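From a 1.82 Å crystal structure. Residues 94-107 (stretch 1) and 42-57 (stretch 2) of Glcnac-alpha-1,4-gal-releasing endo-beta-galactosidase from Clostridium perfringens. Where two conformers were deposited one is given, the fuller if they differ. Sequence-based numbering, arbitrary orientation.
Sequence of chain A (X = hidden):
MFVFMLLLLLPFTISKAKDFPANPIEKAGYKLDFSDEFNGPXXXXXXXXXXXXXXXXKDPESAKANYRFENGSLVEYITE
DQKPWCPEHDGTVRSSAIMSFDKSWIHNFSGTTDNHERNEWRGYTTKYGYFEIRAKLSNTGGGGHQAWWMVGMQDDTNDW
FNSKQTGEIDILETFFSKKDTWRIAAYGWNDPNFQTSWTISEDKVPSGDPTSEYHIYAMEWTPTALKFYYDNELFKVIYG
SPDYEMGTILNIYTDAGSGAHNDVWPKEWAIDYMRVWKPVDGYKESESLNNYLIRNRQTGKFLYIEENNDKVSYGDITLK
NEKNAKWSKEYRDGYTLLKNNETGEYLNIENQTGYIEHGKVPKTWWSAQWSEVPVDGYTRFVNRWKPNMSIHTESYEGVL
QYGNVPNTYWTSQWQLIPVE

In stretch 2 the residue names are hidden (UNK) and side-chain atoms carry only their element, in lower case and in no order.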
ATOM      1  N   ARG A  94       4.976   2.857  24.164  1.00 10.90           N
ATOM      2  CA  ARG A  94       5.543   1.530  24.344  1.00 11.02           C
ATOM      3  C   ARG A  94       5.453   0.786  23.034  1.00 10.52           C
ATOM      4  O   ARG A  94       4.473   0.947  22.308  1.00 11.86           O
ATOM      5  CB  ARG A  94       4.805   0.817  25.453  1.00 11.85           C
ATOM      6  CG  ARG A  94       5.067   1.581  26.786  1.00 14.26           C
ATOM      7  CD  ARG A  94       4.486   0.933  27.960  1.00 14.85           C
ATOM      8  NE  ARG A  94       3.083   1.274  28.183  1.00 13.17           N
ATOM      9  CZ  ARG A  94       2.393   0.734  29.173  1.00 14.17           C
ATOM     10  NH1 ARG A  94       1.129   1.057  29.385  1.00 11.71           N
ATOM     11  NH2 ARG A  94       2.998  -0.148  29.972  1.00 14.57           N
ATOM     12  N   SER A  95       6.471  -0.010  22.724  1.00  9.25           N
ATOM     13  CA  SER A  95       6.453  -0.794  21.482  1.00  9.60           C
ATOM     14  C   SER A  95       7.348  -2.010  21.631  1.00  9.62           C
ATOM     15  O   SER A  95       8.398  -1.922  22.273  1.00  9.96           O
ATOM     16  CB  SER A  95       6.905   0.059  20.270  1.00  9.72           C
ATOM     17  OG  SER A  95       6.917  -0.704  19.043  1.00 10.43           O
ATOM     18  N   SER A  96       6.926  -3.131  21.045  1.00  9.75           N
ATOM     19  CA  SER A  96       7.785  -4.297  20.897  1.00 10.10           C
ATOM     20  C   SER A  96       8.029  -4.492  19.406  1.00  9.81           C
ATOM     21  O   SER A  96       7.086  -4.770  18.640  1.00 10.31           O
ATOM     22  CB  SER A  96       7.128  -5.549  21.479  1.00  9.43           C
ATOM     23  OG  SER A  96       7.226  -5.561  22.898  1.00 10.08           O
ATOM     24  N   ALA A  97       9.289  -4.397  18.994  1.00 10.57           N
ATOM     25  CA  ALA A  97       9.627  -4.414  17.552  1.00  9.78           C
ATOM     26  C   ALA A  97      10.754  -5.385  17.183  1.00 10.25           C
ATOM     27  O   ALA A  97      11.693  -5.601  17.974  1.00 10.92           O
ATOM     28  CB  ALA A  97      10.028  -2.986  17.094  1.00  9.70           C
ATOM     29  N   ILE A  98      10.677  -5.932  15.966  1.00  9.86           N
ATOM     30  CA  ILE A  98      11.862  -6.513  15.339  1.00  9.99           C
ATOM     31  C   ILE A  98      12.152  -5.745  14.058  1.00 10.55           C
ATOM     32  O   ILE A  98      11.230  -5.173  13.445  1.00 10.44           O
ATOM     33  CB  ILE A  98      11.729  -8.047  15.099  1.00  9.59           C
ATOM     34  CG1 ILE A  98      10.613  -8.380  14.084  1.00 11.07           C
ATOM     35  CG2 ILE A  98      11.503  -8.766  16.438  1.00 10.09           C
ATOM     36  CD1 ILE A  98      10.644  -9.832  13.565  1.00 11.15           C
ATOM     37  N   MET A  99      13.428  -5.707  13.659  1.00 10.20           N
ATOM     38  CA  MET A  99      13.794  -5.006  12.427  1.00 10.15           C
ATOM     39  C   MET A  99      14.754  -5.851  11.624  1.00 10.06           C
ATOM     40  O   MET A  99      15.535  -6.581  12.206  1.00 10.61           O
ATOM     41  CB  MET A  99      14.471  -3.667  12.733  1.00 10.37           C
ATOM     42  CG  MET A  99      13.762  -2.791  13.773  1.00 10.22           C
ATOM     43  SD  MET A  99      14.281  -1.070  13.705  1.00 11.43           S
ATOM     44  CE  MET A  99      16.100  -1.257  14.032  1.00 10.66           C
ATOM     45  N   SER A 100      14.695  -5.744  10.295  1.00 10.88           N
ATOM     46  CA  SER A 100      15.596  -6.503   9.409  1.00 10.93           C
ATOM     47  C   SER A 100      16.940  -5.791   9.132  1.00 11.10           C
ATOM     48  O   SER A 100      17.636  -6.116   8.167  1.00 11.78           O
ATOM     49  CB  SER A 100      14.888  -6.846   8.086  1.00 11.29           C
ATOM     50  OG  SER A 100      14.804  -5.702   7.241  1.00 10.87           O
ATOM     51  N   PHE A 101      17.304  -4.841   9.990  1.00 11.96           N
ATOM     52  CA  PHE A 101      18.531  -4.043   9.826  1.00 11.88           C
ATOM     53  C   PHE A 101      18.863  -3.382  11.167  1.00 11.76           C
ATOM     54  O   PHE A 101      18.045  -3.385  12.107  1.00 11.16           O
ATOM     55  CB  PHE A 101      18.316  -2.941   8.772  1.00 11.82           C
ATOM     56  CG  PHE A 101      17.259  -1.951   9.178  1.00 13.13           C
ATOM     57  CD1 PHE A 101      15.910  -2.228   8.947  1.00 12.69           C
ATOM     58  CD2 PHE A 101      17.608  -0.792   9.879  1.00 12.76           C
ATOM     59  CE1 PHE A 101      14.913  -1.339   9.392  1.00 14.33           C
ATOM     60  CE2 PHE A 101      16.623   0.110  10.320  1.00 14.69           C
ATOM     61  CZ  PHE A 101      15.269  -0.172  10.071  1.00 13.48           C
ATOM     62  N   ASP A 102      20.057  -2.806  11.243  1.00 11.26           N
ATOM     63  CA  ASP A 102      20.472  -2.003  12.390  1.00 11.80           C
ATOM     64  C   ASP A 102      21.467  -1.021  11.804  1.00 11.87           C
ATOM     65  O   ASP A 102      22.537  -1.423  11.353  1.00 12.19           O
ATOM     66  CB  ASP A 102      21.114  -2.916  13.438  1.00 12.19           C
ATOM     67  CG  ASP A 102      21.490  -2.197  14.721  1.00 14.00           C
ATOM     68  OD1 ASP A 102      22.030  -2.890  15.631  1.00 15.49           O
ATOM     69  OD2 ASP A 102      21.296  -0.982  14.925  1.00 13.84           O
ATOM     70  N   LYS A 103      21.113   0.259  11.780  1.00 11.88           N
ATOM     71  CA  LYS A 103      21.911   1.223  11.034  1.00 11.91           C
ATOM     72  C   LYS A 103      21.714   2.622  11.610  1.00 12.03           C
ATOM     73  O   LYS A 103      20.587   3.000  11.937  1.00 11.35           O
ATOM     74  CB  LYS A 103      21.540   1.187   9.531  1.00 11.55           C
ATOM     75  CG  LYS A 103      22.481   2.010   8.622  1.00 11.42           C
ATOM     76  CD  LYS A 103      22.204   1.704   7.146  1.00 11.35           C
ATOM     77  CE  LYS A 103      23.174   2.410   6.180  1.00 14.50           C
ATOM     78  NZ  LYS A 103      22.761   3.810   5.900  1.00 15.70           N
ATOM     79  N   SER A 104      22.809   3.379  11.717  1.00 12.06           N
ATOM     80  CA  SER A 104      22.758   4.749  12.238  1.00 12.13           C
ATOM     81  C   SER A 104      21.788   5.629  11.440  1.00 11.57           C
ATOM     82  O   SER A 104      21.645   5.462  10.227  1.00 11.00           O
ATOM     83  CB  SER A 104      24.150   5.401  12.190  1.00 12.62           C
ATOM     84  OG  SER A 104      25.016   4.855  13.169  1.00 14.09           O
ATOM     85  N   TRP A 105      21.151   6.574  12.138  1.00 11.42           N
ATOM     86  CA  TRP A 105      20.367   7.662  11.542  1.00 10.44           C
ATOM     87  C   TRP A 105      19.031   7.261  10.890  1.00 10.34           C
ATOM     88  O   TRP A 105      18.296   8.134  10.429  1.00 10.12           O
ATOM     89  CB  TRP A 105      21.210   8.460  10.525  1.00 11.04           C
ATOM     90  CG  TRP A 105      22.295   9.296  11.143  1.00 11.99           C
ATOM     91  CD1 TRP A 105      23.642   9.091  11.069  1.00 13.45           C
ATOM     92  CD2 TRP A 105      22.107  10.490  11.901  1.00 13.93           C
ATOM     93  NE1 TRP A 105      24.309  10.085  11.747  1.00 14.66           N
ATOM     94  CE2 TRP A 105      23.390  10.959  12.271  1.00 15.40           C
ATOM     95  CE3 TRP A 105      20.981  11.213  12.315  1.00 14.19           C
ATOM     96  CZ2 TRP A 105      23.579  12.122  13.037  1.00 16.37           C
ATOM     97  CZ3 TRP A 105      21.168  12.376  13.082  1.00 15.38           C
ATOM     98  CH2 TRP A 105      22.461  12.810  13.431  1.00 16.86           C
ATOM     99  N   ILE A 106      18.695   5.972  10.887  1.00  9.75           N
ATOM    100  CA  ILE A 106      17.496   5.538  10.153  1.00 10.11           C
ATOM    101  C   ILE A 106      16.177   6.050  10.762  1.00 10.19           C
ATOM    102  O   ILE A 106      15.922   5.862  11.958  1.00 10.05           O
ATOM    103  CB  ILE A 106      17.442   4.001   9.991  1.00 10.00           C
ATOM    104  CG1 ILE A 106      18.659   3.504   9.187  1.00 10.14           C
ATOM    105  CG2 ILE A 106      16.128   3.617   9.274  1.00 10.17           C
ATOM    106  CD1 ILE A 106      18.812   4.155   7.763  1.00  9.75           C
ATOM    107  N   HIS A 107      15.347   6.667   9.919  1.00 11.16           N
ATOM    108  CA  HIS A 107      13.964   7.034  10.287  1.00 11.34           C
ATOM    109  C   HIS A 107      13.922   7.998  11.484  1.00 11.74           C
ATOM    110  O   HIS A 107      13.471   7.647  12.603  1.00 11.44           O
ATOM    111  CB  HIS A 107      13.079   5.797  10.539  1.00 11.38           C
ATOM    112  CG  HIS A 107      11.629   6.142  10.718  1.00 10.93           C
ATOM    113  ND1 HIS A 107      10.861   6.658   9.698  1.00 11.30           N
ATOM    114  CD2 HIS A 107      10.827   6.088  11.808  1.00 11.11           C
ATOM    115  CE1 HIS A 107       9.646   6.918  10.153  1.00 11.77           C
ATOM    116  NE2 HIS A 107       9.594   6.562  11.426  1.00 11.96           N
ATOM    117  N   UNK A  42      13.198 -19.545  18.773  1.00 18.14           N
ATOM    118  CA  UNK A  42      14.057 -18.363  18.836  1.00 17.79           C
ATOM    119  C   UNK A  42      14.028 -17.547  17.551  1.00 16.76           C
ATOM    120  O   UNK A  42      13.875 -18.092  16.444  1.00 16.86           O
ATOM    121  c   UNK A  42      15.513 -18.729  19.167  1.00 17.61           C
ATOM    122  c   UNK A  42      15.605 -19.653  20.368  1.00 19.10           C
ATOM    123  o   UNK A  42      16.036 -19.530  18.116  1.00 20.94           O
ATOM    124  N   UNK A  43      14.207 -16.240  17.716  1.00 15.70           N
ATOM    125  CA  UNK A  43      14.268 -15.322  16.593  1.00 15.17           C
ATOM    126  C   UNK A  43      15.554 -15.584  15.811  1.00 15.48           C
ATOM    127  O   UNK A  43      16.618 -15.740  16.409  1.00 16.23           O
ATOM    128  c   UNK A  43      14.269 -13.889  17.110  1.00 15.03           C
ATOM    129  c   UNK A  43      12.774 -12.754  15.436  1.00 12.73           C
ATOM    130  c   UNK A  43      14.172 -12.783  16.063  1.00 13.34           C
ATOM    131  c   UNK A  43      14.463 -11.444  16.727  1.00 15.48           C
ATOM    132  N   UNK A  44      15.452 -15.629  14.485  1.00 15.30           N
ATOM    133  CA  UNK A  44      16.617 -15.877  13.628  1.00 15.19           C
ATOM    134  C   UNK A  44      17.445 -14.601  13.552  1.00 15.63           C
ATOM    135  O   UNK A  44      17.065 -13.639  12.871  1.00 14.84           O
ATOM    136  c   UNK A  44      17.308 -16.748  11.335  1.00 16.15           C
ATOM    137  o   UNK A  44      17.124 -17.511  10.374  1.00 17.51           O
ATOM    138  o   UNK A  44      18.472 -16.353  11.556  1.00 17.93           O
ATOM    139  c   UNK A  44      16.160 -16.306  12.229  1.00 15.39           C
ATOM    140  N   UNK A  45      18.580 -14.593  14.242  1.00 15.90           N
ATOM    141  CA  UNK A  45      19.367 -13.367  14.361  1.00 17.03           C
ATOM    142  C   UNK A  45      20.217 -13.064  13.121  1.00 16.83           C
ATOM    143  O   UNK A  45      20.904 -12.034  13.052  1.00 16.89           O
ATOM    144  n   UNK A  45      17.422 -12.272  20.720  1.00 28.68           N
ATOM    145  c   UNK A  45      20.192 -13.394  15.653  1.00 18.02           C
ATOM    146  c   UNK A  45      18.257 -12.121  19.696  1.00 29.19           C
ATOM    147  n   UNK A  45      18.342 -10.941  19.085  1.00 29.12           N
ATOM    148  c   UNK A  45      19.970 -13.089  18.186  1.00 25.34           C
ATOM    149  c   UNK A  45      19.286 -13.404  16.880  1.00 20.35           C
ATOM    150  n   UNK A  45      19.018 -13.146  19.298  1.00 28.61           N
ATOM    151  N   UNK A  46      20.161 -13.955  12.136  1.00 16.47           N
ATOM    152  CA  UNK A  46      20.738 -13.654  10.835  1.00 16.44           C
ATOM    153  C   UNK A  46      19.769 -12.812  10.003  1.00 15.52           C
ATOM    154  O   UNK A  46      20.165 -12.229   8.989  1.00 15.64           O
ATOM    155  o   UNK A  46      24.278 -14.742  11.786  0.65 26.24           O
ATOM    156  c   UNK A  46      22.371 -15.650  10.665  0.65 19.98           C
ATOM    157  c   UNK A  46      23.608 -14.760  10.726  0.65 24.46           C
ATOM    158  c   UNK A  46      21.135 -14.948  10.094  1.00 16.96           C
ATOM    159  o   UNK A  46      23.927 -14.084   9.718  0.65 26.80           O
ATOM    160  N   UNK A  47      18.509 -12.725  10.434  1.00 13.96           N
ATOM    161  CA  UNK A  47      17.479 -11.982   9.683  1.00 13.41           C
ATOM    162  C   UNK A  47      16.969 -10.743  10.420  1.00 12.85           C
ATOM    163  O   UNK A  47      16.626  -9.731   9.785  1.00 13.00           O
ATOM    164  c   UNK A  47      16.291 -12.904   9.371  1.00 13.50           C
ATOM    165  c   UNK A  47      15.940 -16.144   7.250  1.00 16.86           C
ATOM    166  c   UNK A  47      16.653 -14.092   8.499  1.00 13.99           C
ATOM    167  n   UNK A  47      15.008 -17.295   7.195  1.00 20.64           N
ATOM    168  c   UNK A  47      15.481 -15.028   8.234  1.00 15.05           C
ATOM    169  N   UNK A  48      16.901 -10.836  11.751  1.00 12.35           N
ATOM    170  CA  UNK A  48      16.243  -9.817  12.585  1.00 11.87           C
ATOM    171  C   UNK A  48      17.075  -9.393  13.786  1.00 12.28           C
ATOM    172  O   UNK A  48      17.805 -10.210  14.383  1.00 12.11           O
ATOM    173  c   UNK A  48      11.553 -10.497   9.384  1.00 12.76           C
ATOM    174  c   UNK A  48      11.359  -9.139   9.258  1.00 12.90           C
ATOM    175  c   UNK A  48      14.900 -10.348  13.136  1.00 11.85           C
ATOM    176  n   UNK A  48      12.833 -12.210  10.704  1.00 13.64           N
ATOM    177  c   UNK A  48      13.973 -10.841  12.080  1.00 11.97           C
ATOM    178  c   UNK A  48      12.936  -8.661  11.076  1.00 13.51           C
ATOM    179  c   UNK A  48      13.754 -12.147  11.726  1.00 12.67           C
ATOM    180  c   UNK A  48      13.154 -10.045  11.217  1.00 12.47           C
ATOM    181  c   UNK A  48      12.030  -8.216  10.102  1.00 15.45           C
ATOM    182  c   UNK A  48      12.466 -10.936  10.355  1.00 12.23           C
ATOM    183  N   UNK A  49      16.916  -8.127  14.162  1.00 12.19           N
ATOM    184  CA  UNK A  49      17.258  -7.688  15.502  1.00 12.64           C
ATOM    185  C   UNK A  49      15.979  -7.408  16.309  1.00 12.83           C
ATOM    186  O   UNK A  49      14.953  -7.031  15.736  1.00 12.85           O
ATOM    187  c   UNK A  49      18.234  -6.488  15.467  1.00 12.59           C
ATOM    188  o   UNK A  49      18.658  -6.192  16.807  1.00 13.73           O
ATOM    189  c   UNK A  49      17.567  -5.179  14.957  1.00 13.85           C
ATOM    190  N   UNK A  50      16.031  -7.628  17.621  1.00 13.18           N
ATOM    191  CA  UNK A  50      14.851  -7.431  18.473  1.00 13.67           C
ATOM    192  C   UNK A  50      14.923  -6.132  19.287  1.00 13.58           C
ATOM    193  O   UNK A  50      14.520  -6.063  20.449  1.00 13.35           O
ATOM    194  o   UNK A  50      16.866  -8.589  20.106  1.00 15.24           O
ATOM    195  c   UNK A  50      14.552  -8.672  19.335  1.00 13.73           C
ATOM    196  o   UNK A  50      15.580 -10.144  20.897  1.00 16.90           O
ATOM    197  c   UNK A  50      15.743  -9.136  20.152  1.00 16.21           C
ATOM    198  N   UNK A  51      15.420  -5.087  18.640  1.00 13.89           N
ATOM    199  CA  UNK A  51      15.412  -3.753  19.214  1.00 13.96           C
ATOM    200  C   UNK A  51      14.755  -2.787  18.238  1.00 14.18           C
ATOM    201  O   UNK A  51      14.958  -2.894  17.009  1.00 13.84           O
ATOM    202  c   UNK A  51      18.884  -5.356  22.659  1.00 20.21           C
ATOM    203  c   UNK A  51      18.817  -5.930  21.398  1.00 18.64           C
ATOM    204  c   UNK A  51      17.629  -3.460  21.869  1.00 18.45           C
ATOM    205  o   UNK A  51      19.554  -6.010  23.667  1.00 20.43           O
ATOM    206  c   UNK A  51      16.840  -3.285  19.473  1.00 14.98           C
ATOM    207  c   UNK A  51      18.163  -5.250  20.366  1.00 18.16           C
ATOM    208  c   UNK A  51      18.292  -4.126  22.910  1.00 18.43           C
ATOM    209  c   UNK A  51      17.547  -4.016  20.594  1.00 16.65           C
ATOM    210  N   UNK A  52      14.023  -1.817  18.787  1.00 12.94           N
ATOM    211  CA  UNK A  52      13.313  -0.837  17.984  1.00 12.39           C
ATOM    212  C   UNK A  52      14.227   0.394  17.809  1.00 12.18           C
ATOM    213  O   UNK A  52      14.565   1.047  18.791  1.00 11.93           O
ATOM    214  c   UNK A  52      10.300   1.544  15.864  1.00 12.68           C
ATOM    215  c   UNK A  52      10.242   1.373  18.650  1.00 14.70           C
ATOM    216  c   UNK A  52      11.984  -0.476  18.692  1.00 12.51           C
ATOM    217  c   UNK A  52      11.119   0.601  16.551  1.00 11.55           C
ATOM    218  o   UNK A  52       8.664   3.310  15.955  1.00 15.77           O
ATOM    219  c   UNK A  52       9.418   2.300  17.986  1.00 16.06           C
ATOM    220  c   UNK A  52       9.458   2.377  16.596  1.00 14.90           C
ATOM    221  c   UNK A  52      11.102   0.522  17.948  1.00 12.81           C
ATOM    222  N   UNK A  53      14.646   0.688  16.571  1.00 11.21           N
ATOM    223  CA  UNK A  53      15.465   1.898  16.268  1.00 11.96           C
ATOM    224  C   UNK A  53      16.429   2.313  17.402  1.00 11.80           C
ATOM    225  O   UNK A  53      16.393   3.455  17.875  1.00 11.20           O
ATOM    226  c   UNK A  53      14.404   2.635  13.373  1.00 13.11           C
ATOM    227  c   UNK A  53      14.573   3.083  15.860  1.00 11.76           C
ATOM    228  c   UNK A  53      13.623   2.818  14.684  1.00 12.86           C
ATOM    229  c   UNK A  53      12.584   3.947  14.549  1.00 13.76           C
ATOM    230  N   UNK A  54      17.289   1.385  17.833  1.00 11.81           N
ATOM    231  CA  UNK A  54      18.092   1.597  19.053  1.00 12.08           C
ATOM    232  C   UNK A  54      19.094   2.759  18.979  1.00 12.57           C
ATOM    233  O   UNK A  54      19.514   3.252  20.031  1.00 12.69           O
ATOM    234  c   UNK A  54      17.542   0.064  17.224  1.00 11.79           C
ATOM    235  c   UNK A  54      18.844  -0.375  17.872  1.00 12.15           C
ATOM    236  c   UNK A  54      18.793   0.254  19.256  1.00 12.66           C
ATOM    237  N   UNK A  55      19.437   3.211  17.775  1.00 11.82           N
ATOM    238  CA  UNK A  55      20.334   4.367  17.611  1.00 12.75           C
ATOM    239  C   UNK A  55      19.766   5.686  18.153  1.00 12.93           C
ATOM    240  O   UNK A  55      20.533   6.640  18.382  1.00 13.68           O
ATOM    241  n   UNK A  55      18.836   3.444  14.875  1.00 11.97           N
ATOM    242  c   UNK A  55      17.853   3.768  14.053  1.00 10.85           C
ATOM    243  c   UNK A  55      20.714   4.542  16.142  1.00 11.92           C
ATOM    244  c   UNK A  55      18.930   5.606  14.586  1.00 11.24           C
ATOM    245  c   UNK A  55      19.539   4.576  15.218  1.00 11.77           C
ATOM    246  n   UNK A  55      17.887   5.075  13.858  1.00 11.03           N
ATOM    247  N   UNK A  56      18.446   5.765  18.367  1.00 12.95           N
ATOM    248  CA  UNK A  56      17.859   7.004  18.913  1.00 13.25           C
ATOM    249  C   UNK A  56      17.964   7.106  20.436  1.00 14.71           C
ATOM    250  O   UNK A  56      17.765   8.175  20.990  1.00 15.79           O
ATOM    251  c   UNK A  56      18.026   9.063  16.248  1.00 12.81           C
ATOM    252  c   UNK A  56      16.209   7.325  16.996  1.00 12.21           C
ATOM    253  c   UNK A  56      18.538   9.711  15.116  1.00 12.80           C
ATOM    254  c   UNK A  56      16.958   8.151  16.093  1.00 11.84           C
ATOM    255  c   UNK A  56      16.397   7.214  18.488  1.00 13.20           C
ATOM    256  n   UNK A  56      15.428   7.004  14.912  1.00 12.81           N
ATOM    257  c   UNK A  56      16.443   7.923  14.793  1.00 11.74           C
ATOM    258  c   UNK A  56      18.008   9.437  13.820  1.00 10.98           C
ATOM    259  c   UNK A  56      15.291   6.650  16.232  1.00 12.81           C
ATOM    260  c   UNK A  56      16.966   8.549  13.650  1.00 10.98           C
ATOM    261  N   UNK A  57      18.299   6.010  21.107  1.00 15.66           N
ATOM    262  CA  UNK A  57      18.136   5.938  22.555  1.00 17.09           C
ATOM    263  C   UNK A  57      19.488   5.863  23.257  1.00 19.15           C
ATOM    264  O   UNK A  57      20.325   5.029  22.905  1.00 19.79           O
ATOM    265  c   UNK A  57      17.275   4.724  22.897  1.00 16.91           C
ATOM    266  s   UNK A  57      15.890   4.490  21.742  0.50 15.91           S
TER
HETATM  267  O   HOH W   1      19.192   0.625  14.097  1.00 18.19           O

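Position 42 has one carbon carrying an oxygen and a carbon, far from stretch 1: Thr42. Position 43 has four carbons, forked at the second, and one tip lies near the Ile98 side chain: Leu43, whose CD2 sits 4.0 Å from CG2 of Ile98.

The next three do not touch stretch 1. At 44, two carbons end in two oxygens: Asp44. At 45, three carbons and a nitrogen lead to a carbon bearing two more nitrogens: Arg45. At 46, three carbons end in two oxygens: Glu46. Position 47 has four carbons in a row ending in nitrogen, a chain whose end leads away while the backbone O lies 3.4 Å from CA of Ser100: Lys47.

Position 48 has one carbon, then fused five- and six-membered rings with eight carbons and one nitrogen, and one face receives the Ile98 tip: Trp48. CD1 of Ile98 lies 3.7 Å from the centroid of its six-membered ring, a CH-pi contact.

Position 49 is one carbon bearing an oxygen and a carbon, beside Met99 and Phe101: Thr49. Its CG2 is 3.4 Å from O of Phe101. Position 50 has two carbons, the second carrying two oxygens; its CB lies 4.2 Å from CG2 of Ile98 while the end leads away: Asp50, in a salt bridge with Arg45, NH2 to OD1 at 2.8 Å.

Position 51 has one carbon, then a six-carbon ring bearing one oxygen; it points away, and only backbone nears Ala97 and Met99: Tyr51. Position 52 has the same atoms, but packs beside Ser95 and Ala97, its CB 3.6 Å from CB of Ala97: Tyr52.

Position 53 has four carbons, forked at the second, reaching Met99, Phe101 and His107: Leu53. Its N gives a weak hydrogen bond to SD of Met99 (3.4 Å). At 54, three carbons close onto the backbone nitrogen, against the Met99 side-chain end: Pro54, its CD 3.7 Å from CE of Met99.

Position 55 has one carbon, then a five-membered ring of three carbons and two nitrogens, one nitrogen reaching O of Ile106: His55. NE2 donates to that O at 2.8 Å, and a water links ND1 to OD2 of Asp102 and N of Lys103. Position 56 has one carbon, then fused five- and six-membered rings of eight carbons and one nitrogen, the nitrogen near two carbonyls: Trp56, whose NE1 bonds weakly to O of Ile106 (3.2 Å) and O of His107 (3.1 Å). Position 57, a carbon then a sulfur, out of reach, is Cys57.

A single antiparallel bridge, N of Thr49 to O of Met99 and N of Met99 to O of Thr49, both 2.9 Å, sets the register; beside it Ile98 covers Trp48, and Met99 meets Leu53 and Pro54. Farther along, ring nitrogens read carbonyls where the Lys103–Ile106 turn ends and just beyond. The rule: pair backbone briefly, then let side chains hold the rest.

Stretch 2 (42-57) TLDREKWTDYYLPHWC
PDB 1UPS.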